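Local coordinates for protein P47 (Clostridium botulinum, PDB 6EKT), which may form part of a progenitor toxin complex that protects botulinum neurotoxin A2 during its passage through the host gut, and structurally resembles the tubular lipid-binding (TULIP) proteins, at residues A[175-189]-A[402-415]. Numbering follows the deposited sequence.
Sequences YIFASLNVTSDIEWM and NFVDLINNTIKWNN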
loop_
_atom_site.group_PDB
_atom_site.type_symbol
_atom_site.label_atom_id
_atom_site.label_comp_id
_atom_site.label_asym_id
_atom_site.label_seq_id
_atom_site.Cartn_x
_atom_site.Cartn_y
_atom_site.Cartn_z
ATOM N N TYR A 175 -4.218 23.145 -5.541
ATOM C CA TYR A 175 -3.814 22.339 -4.397
ATOM C C TYR A 175 -3.457 20.907 -4.845
ATOM O O TYR A 175 -4.220 20.275 -5.586
ATOM C CB TYR A 175 -4.855 22.339 -3.267
ATOM C CG TYR A 175 -4.403 21.507 -2.098
ATOM C CD1 TYR A 175 -3.518 22.030 -1.148
ATOM C CD2 TYR A 175 -4.810 20.166 -1.967
ATOM C CE1 TYR A 175 -3.074 21.254 -0.084
ATOM C CE2 TYR A 175 -4.375 19.386 -0.907
ATOM C CZ TYR A 175 -3.511 19.929 0.029
ATOM O OH TYR A 175 -3.072 19.143 1.073
ATOM N N ILE A 176 -2.278 20.438 -4.420
ATOM C CA ILE A 176 -1.789 19.092 -4.762
ATOM C C ILE A 176 -2.173 18.171 -3.615
ATOM O O ILE A 176 -1.594 18.261 -2.526
ATOM C CB ILE A 176 -0.241 19.041 -4.961
ATOM C CG1 ILE A 176 0.271 20.092 -5.973
ATOM C CG2 ILE A 176 0.234 17.627 -5.287
ATOM C CD1 ILE A 176 -0.416 20.094 -7.333
ATOM N N PHE A 177 -3.154 17.303 -3.854
ATOM C CA PHE A 177 -3.524 16.285 -2.866
ATOM C C PHE A 177 -2.429 15.248 -2.668
ATOM O O PHE A 177 -2.172 14.836 -1.541
ATOM C CB PHE A 177 -4.867 15.632 -3.208
ATOM C CG PHE A 177 -6.036 16.570 -3.024
ATOM C CD1 PHE A 177 -6.588 16.768 -1.758
ATOM C CD2 PHE A 177 -6.555 17.268 -4.104
ATOM C CE1 PHE A 177 -7.650 17.660 -1.568
ATOM C CE2 PHE A 177 -7.607 18.167 -3.930
ATOM C CZ PHE A 177 -8.157 18.358 -2.660
ATOM N N ALA A 178 -1.804 14.847 -3.769
ATOM C CA ALA A 178 -0.715 13.873 -3.762
ATOM C C ALA A 178 0.087 14.073 -5.026
ATOM O O ALA A 178 -0.465 14.425 -6.079
ATOM C CB ALA A 178 -1.245 12.438 -3.686
ATOM N N SER A 179 1.398 13.898 -4.911
ATOM C CA SER A 179 2.228 13.767 -6.085
ATOM C C SER A 179 2.502 12.276 -6.277
ATOM O O SER A 179 2.657 11.531 -5.302
ATOM C CB SER A 179 3.511 14.560 -5.902
ATOM O OG SER A 179 4.500 14.113 -6.798
ATOM N N LEU A 180 2.530 11.854 -7.538
ATOM C CA LEU A 180 2.759 10.459 -7.906
ATOM C C LEU A 180 4.006 10.376 -8.768
ATOM O O LEU A 180 4.097 11.063 -9.788
ATOM C CB LEU A 180 1.529 9.912 -8.669
ATOM C CG LEU A 180 1.518 8.474 -9.220
ATOM C CD1 LEU A 180 0.096 7.918 -9.295
ATOM C CD2 LEU A 180 2.230 8.325 -10.568
ATOM N N ASN A 181 4.960 9.526 -8.362
ATOM C CA ASN A 181 6.176 9.298 -9.138
ATOM C C ASN A 181 6.014 8.113 -10.087
ATOM O O ASN A 181 5.835 6.996 -9.633
ATOM C CB ASN A 181 7.384 9.054 -8.204
ATOM C CG ASN A 181 7.772 10.289 -7.412
ATOM O OD1 ASN A 181 7.949 11.361 -7.972
ATOM N ND2 ASN A 181 7.918 10.139 -6.107
ATOM N N VAL A 182 6.086 8.374 -11.389
ATOM C CA VAL A 182 6.045 7.341 -12.427
ATOM C C VAL A 182 7.341 6.493 -12.387
ATOM O O VAL A 182 7.292 5.289 -12.568
ATOM C CB VAL A 182 5.798 7.950 -13.835
ATOM C CG1 VAL A 182 5.789 6.887 -14.929
ATOM C CG2 VAL A 182 4.493 8.756 -13.878
ATOM N N THR A 183 8.484 7.147 -12.160
ATOM C CA THR A 183 9.788 6.483 -11.983
ATOM C C THR A 183 10.274 6.774 -10.560
ATOM O O THR A 183 9.890 7.780 -9.965
ATOM C CB THR A 183 10.831 7.072 -12.943
ATOM O OG1 THR A 183 10.810 8.498 -12.801
ATOM C CG2 THR A 183 10.510 6.703 -14.392
ATOM N N SER A 184 11.154 5.935 -10.033
ATOM C CA SER A 184 11.615 6.092 -8.658
ATOM C C SER A 184 12.840 5.249 -8.382
ATOM O O SER A 184 13.280 4.484 -9.238
ATOM C CB SER A 184 10.512 5.680 -7.678
ATOM O OG SER A 184 10.382 4.264 -7.645
ATOM N N ASP A 185 13.351 5.382 -7.159
ATOM C CA ASP A 185 14.485 4.609 -6.677
ATOM C C ASP A 185 14.105 3.146 -6.453
ATOM O O ASP A 185 14.937 2.257 -6.589
ATOM C CB ASP A 185 15.056 5.267 -5.405
ATOM C CG ASP A 185 15.856 6.547 -5.710
ATOM O OD1 ASP A 185 16.762 6.489 -6.559
ATOM O OD2 ASP A 185 15.584 7.617 -5.112
ATOM N N ILE A 186 12.837 2.906 -6.136
ATOM C CA ILE A 186 12.339 1.561 -5.868
ATOM C C ILE A 186 11.419 1.135 -7.022
ATOM O O ILE A 186 10.197 1.333 -6.998
ATOM C CB ILE A 186 11.713 1.479 -4.452
ATOM C CG1 ILE A 186 12.753 1.890 -3.398
ATOM C CG2 ILE A 186 11.244 0.066 -4.135
ATOM C CD1 ILE A 186 12.160 2.472 -2.132
ATOM N N GLU A 187 12.050 0.572 -8.046
ATOM C CA GLU A 187 11.439 0.285 -9.346
ATOM C C GLU A 187 10.188 -0.609 -9.286
ATOM O O GLU A 187 9.233 -0.397 -10.047
ATOM C CB GLU A 187 12.491 -0.341 -10.270
ATOM C CG GLU A 187 12.094 -0.468 -11.729
ATOM C CD GLU A 187 13.287 -0.769 -12.612
ATOM O OE1 GLU A 187 13.434 -1.933 -13.028
ATOM O OE2 GLU A 187 14.104 0.146 -12.869
ATOM N N TRP A 188 10.193 -1.591 -8.392
ATOM C CA TRP A 188 9.073 -2.542 -8.298
ATOM C C TRP A 188 7.742 -1.909 -7.888
ATOM O O TRP A 188 6.682 -2.493 -8.124
ATOM C CB TRP A 188 9.420 -3.755 -7.420
ATOM C CG TRP A 188 9.604 -3.470 -5.962
ATOM C CD1 TRP A 188 10.792 -3.273 -5.316
ATOM C CD2 TRP A 188 8.578 -3.371 -4.957
ATOM N NE1 TRP A 188 10.570 -3.039 -3.981
ATOM C CE2 TRP A 188 9.226 -3.112 -3.728
ATOM C CE3 TRP A 188 7.176 -3.482 -4.976
ATOM C CZ2 TRP A 188 8.520 -2.934 -2.524
ATOM C CZ3 TRP A 188 6.469 -3.318 -3.775
ATOM C CH2 TRP A 188 7.143 -3.053 -2.567
ATOM N N MET A 189 7.819 -0.724 -7.275
ATOM C CA MET A 189 6.638 0.074 -6.915
ATOM C C MET A 189 6.020 0.894 -8.051
ATOM O O MET A 189 4.847 1.335 -7.924
ATOM C CB MET A 189 6.977 1.004 -5.747
ATOM C CG MET A 189 7.202 0.294 -4.427
ATOM S SD MET A 189 7.425 1.407 -3.023
ATOM C CE MET A 189 5.738 1.964 -2.729
ATOM N N ASN A 402 13.442 -0.786 4.914
ATOM C CA ASN A 402 13.468 0.478 4.140
ATOM C C ASN A 402 12.065 1.112 4.091
ATOM O O ASN A 402 11.682 1.720 3.084
ATOM C CB ASN A 402 13.994 0.239 2.713
ATOM C CG ASN A 402 13.083 -0.666 1.887
ATOM O OD1 ASN A 402 12.196 -1.339 2.418
ATOM N ND2 ASN A 402 13.289 -0.670 0.577
ATOM N N PHE A 403 11.326 0.981 5.190
ATOM C CA PHE A 403 9.874 1.215 5.195
ATOM C C PHE A 403 9.519 2.696 5.040
ATOM O O PHE A 403 8.537 3.032 4.355
ATOM C CB PHE A 403 9.240 0.600 6.451
ATOM C CG PHE A 403 9.549 -0.892 6.640
ATOM C CD1 PHE A 403 9.653 -1.756 5.537
ATOM C CD2 PHE A 403 9.694 -1.431 7.926
ATOM C CE1 PHE A 403 9.926 -3.113 5.707
ATOM C CE2 PHE A 403 9.957 -2.794 8.101
ATOM C CZ PHE A 403 10.068 -3.631 6.988
ATOM N N VAL A 404 10.329 3.566 5.649
ATOM C CA VAL A 404 10.181 5.026 5.444
ATOM C C VAL A 404 10.349 5.341 3.955
ATOM O O VAL A 404 9.522 6.061 3.386
ATOM C CB VAL A 404 11.139 5.871 6.336
ATOM C CG1 VAL A 404 11.137 7.340 5.933
ATOM C CG2 VAL A 404 10.755 5.746 7.803
ATOM N N ASP A 405 11.404 4.793 3.336
ATOM C CA ASP A 405 11.621 4.953 1.890
ATOM C C ASP A 405 10.455 4.432 1.050
ATOM O O ASP A 405 10.036 5.103 0.100
ATOM C CB ASP A 405 12.932 4.311 1.417
ATOM C CG ASP A 405 14.167 4.985 1.995
ATOM O OD1 ASP A 405 14.101 6.129 2.493
ATOM O OD2 ASP A 405 15.229 4.344 1.964
ATOM N N LEU A 406 9.924 3.259 1.404
ATOM C CA LEU A 406 8.757 2.723 0.694
ATOM C C LEU A 406 7.583 3.690 0.746
ATOM O O LEU A 406 6.970 4.005 -0.284
ATOM C CB LEU A 406 8.332 1.331 1.214
ATOM C CG LEU A 406 9.296 0.156 1.016
ATOM C CD1 LEU A 406 8.603 -1.151 1.359
ATOM C CD2 LEU A 406 9.877 0.074 -0.394
ATOM N N ILE A 407 7.301 4.200 1.939
ATOM C CA ILE A 407 6.121 5.042 2.106
ATOM C C ILE A 407 6.330 6.432 1.452
ATOM O O ILE A 407 5.359 7.103 1.122
ATOM C CB ILE A 407 5.607 5.010 3.578
ATOM C CG1 ILE A 407 4.085 5.265 3.646
ATOM C CG2 ILE A 407 6.464 5.886 4.474
ATOM C CD1 ILE A 407 3.446 4.962 4.996
ATOM N N ASN A 408 7.600 6.796 1.202
ATOM C CA ASN A 408 7.966 8.041 0.506
ATOM C C ASN A 408 8.276 7.905 -0.985
ATOM O O ASN A 408 8.435 8.909 -1.661
ATOM C CB ASN A 408 9.161 8.715 1.192
ATOM C CG ASN A 408 8.792 9.322 2.520
ATOM O OD1 ASN A 408 7.676 9.810 2.714
ATOM N ND2 ASN A 408 9.717 9.277 3.449
ATOM N N ASN A 409 8.330 6.676 -1.491
ATOM C CA ASN A 409 8.800 6.413 -2.862
ATOM C C ASN A 409 7.886 6.876 -4.014
ATOM O O ASN A 409 8.361 7.430 -5.015
ATOM C CB ASN A 409 9.075 4.917 -3.030
ATOM C CG ASN A 409 9.786 4.614 -4.322
ATOM O OD1 ASN A 409 10.983 4.911 -4.478
ATOM N ND2 ASN A 409 9.051 4.066 -5.277
ATOM N N THR A 410 6.589 6.596 -3.885
ATOM C CA THR A 410 5.657 6.673 -5.001
ATOM C C THR A 410 4.610 7.765 -4.789
ATOM O O THR A 410 4.458 8.629 -5.639
ATOM C CB THR A 410 5.016 5.290 -5.284
ATOM O OG1 THR A 410 6.059 4.366 -5.613
ATOM C CG2 THR A 410 4.006 5.350 -6.454
ATOM N N ILE A 411 3.917 7.730 -3.656
ATOM C CA ILE A 411 2.889 8.718 -3.349
ATOM C C ILE A 411 3.373 9.563 -2.199
ATOM O O ILE A 411 3.653 9.045 -1.121
ATOM C CB ILE A 411 1.521 8.060 -3.004
ATOM C CG1 ILE A 411 1.001 7.229 -4.193
ATOM C CG2 ILE A 411 0.476 9.084 -2.499
ATOM C CD1 ILE A 411 0.824 7.968 -5.513
ATOM N N LYS A 412 3.478 10.859 -2.451
ATOM C CA LYS A 412 3.698 11.819 -1.391
ATOM C C LYS A 412 2.443 12.666 -1.239
ATOM O O LYS A 412 2.114 13.469 -2.116
ATOM C CB LYS A 412 4.919 12.685 -1.696
ATOM C CG LYS A 412 6.227 11.893 -1.706
ATOM C CD LYS A 412 7.462 12.787 -1.619
ATOM C CE LYS A 412 7.742 13.575 -2.897
ATOM N NZ LYS A 412 7.927 12.659 -4.057
ATOM N N TRP A 413 1.747 12.463 -0.128
ATOM C CA TRP A 413 0.521 13.201 0.170
ATOM C C TRP A 413 0.852 14.655 0.472
ATOM O O TRP A 413 1.686 14.933 1.335
ATOM C CB TRP A 413 -0.213 12.537 1.318
ATOM C CG TRP A 413 -0.746 11.162 0.944
ATOM C CD1 TRP A 413 -0.181 9.948 1.234
ATOM C CD2 TRP A 413 -1.925 10.887 0.193
ATOM N NE1 TRP A 413 -0.956 8.926 0.727
ATOM C CE2 TRP A 413 -2.044 9.472 0.098
ATOM C CE3 TRP A 413 -2.926 11.695 -0.373
ATOM C CZ2 TRP A 413 -3.104 8.844 -0.573
ATOM C CZ3 TRP A 413 -3.997 11.071 -1.042
ATOM C CH2 TRP A 413 -4.074 9.659 -1.135
ATOM N N ASN A 414 0.213 15.564 -0.276
ATOM C CA ASN A 414 0.561 17.009 -0.350
ATOM C C ASN A 414 2.028 17.264 -0.730
ATOM O O ASN A 414 2.623 18.268 -0.339
ATOM C CB ASN A 414 0.128 17.797 0.914
ATOM C CG ASN A 414 0.270 19.330 0.755
ATOM O OD1 ASN A 414 -0.130 19.919 -0.256
ATOM N ND2 ASN A 414 0.849 19.972 1.763
ATOM N N ASN A 415 2.597 16.340 -1.513
ATOM C CA ASN A 415 4.017 16.372 -1.918
ATOM C C ASN A 415 5.019 16.414 -0.736
ATOM O O ASN A 415 6.184 16.814 -0.896
ATOM C CB ASN A 415 4.283 17.491 -2.959
ATOM C CG ASN A 415 5.554 17.252 -3.761
ATOM O OD1 ASN A 415 5.775 16.165 -4.309
ATOM N ND2 ASN A 415 6.417 18.259 -3.806
HETATM O O HOH W 1 7.054 5.113 -8.012
HETATM O O HOH W 2 12.756 -2.651 -1.876
#
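Strand 411-413, preceded by helix 403-409, joins strand 178-181 at the edge of an antiparallel sheet. Ser-179 and Lys-412 form a hydrogen-bonded pair, with Ser-179 N 2.9 Å from Lys-412 O and Lys-412 N 3.0 Å from Ser-179 O; bonds from Asn-414 N to Phe-177 O (2.8 Å) and Asn-181 N to Thr-410 O continue it at either end. Lys-412 O also accepts Asn-415 N from the face opposite Ser-179 N, closing the type II turn 412-415. On one face, Ala-178 CB lies off-centre over the Trp-413 six-membered ring in a CH-pi contact, and Leu-180 CB meets Ile-411 CD1 at 3.8 Å.

Asn-409, shortly before strand 411-413, ties its segment to the loop after strand 178-181. A chi1 of -170° turns its amide toward Ser-184: ND2 donates to Ser-184 OG at 2.7 Å, in the amide plane, and to Thr-410 OG1, while OD1 accepts Ile-186 N at 3.2 Å. Asn-181 ND2 donates to Asn-409 O from above the carbonyl plane. Leu-406 CD2 packs against Ile-186 CD1, Met-189 SD and Trp-188 CZ2. Strand 124-141 flanks strand 178-181 on its other edge; Met-189, Thr-410 and Ile-411 rest on Tyr-31 of strand 29-34, and Trp-188 and Leu-406 on helix 244-252.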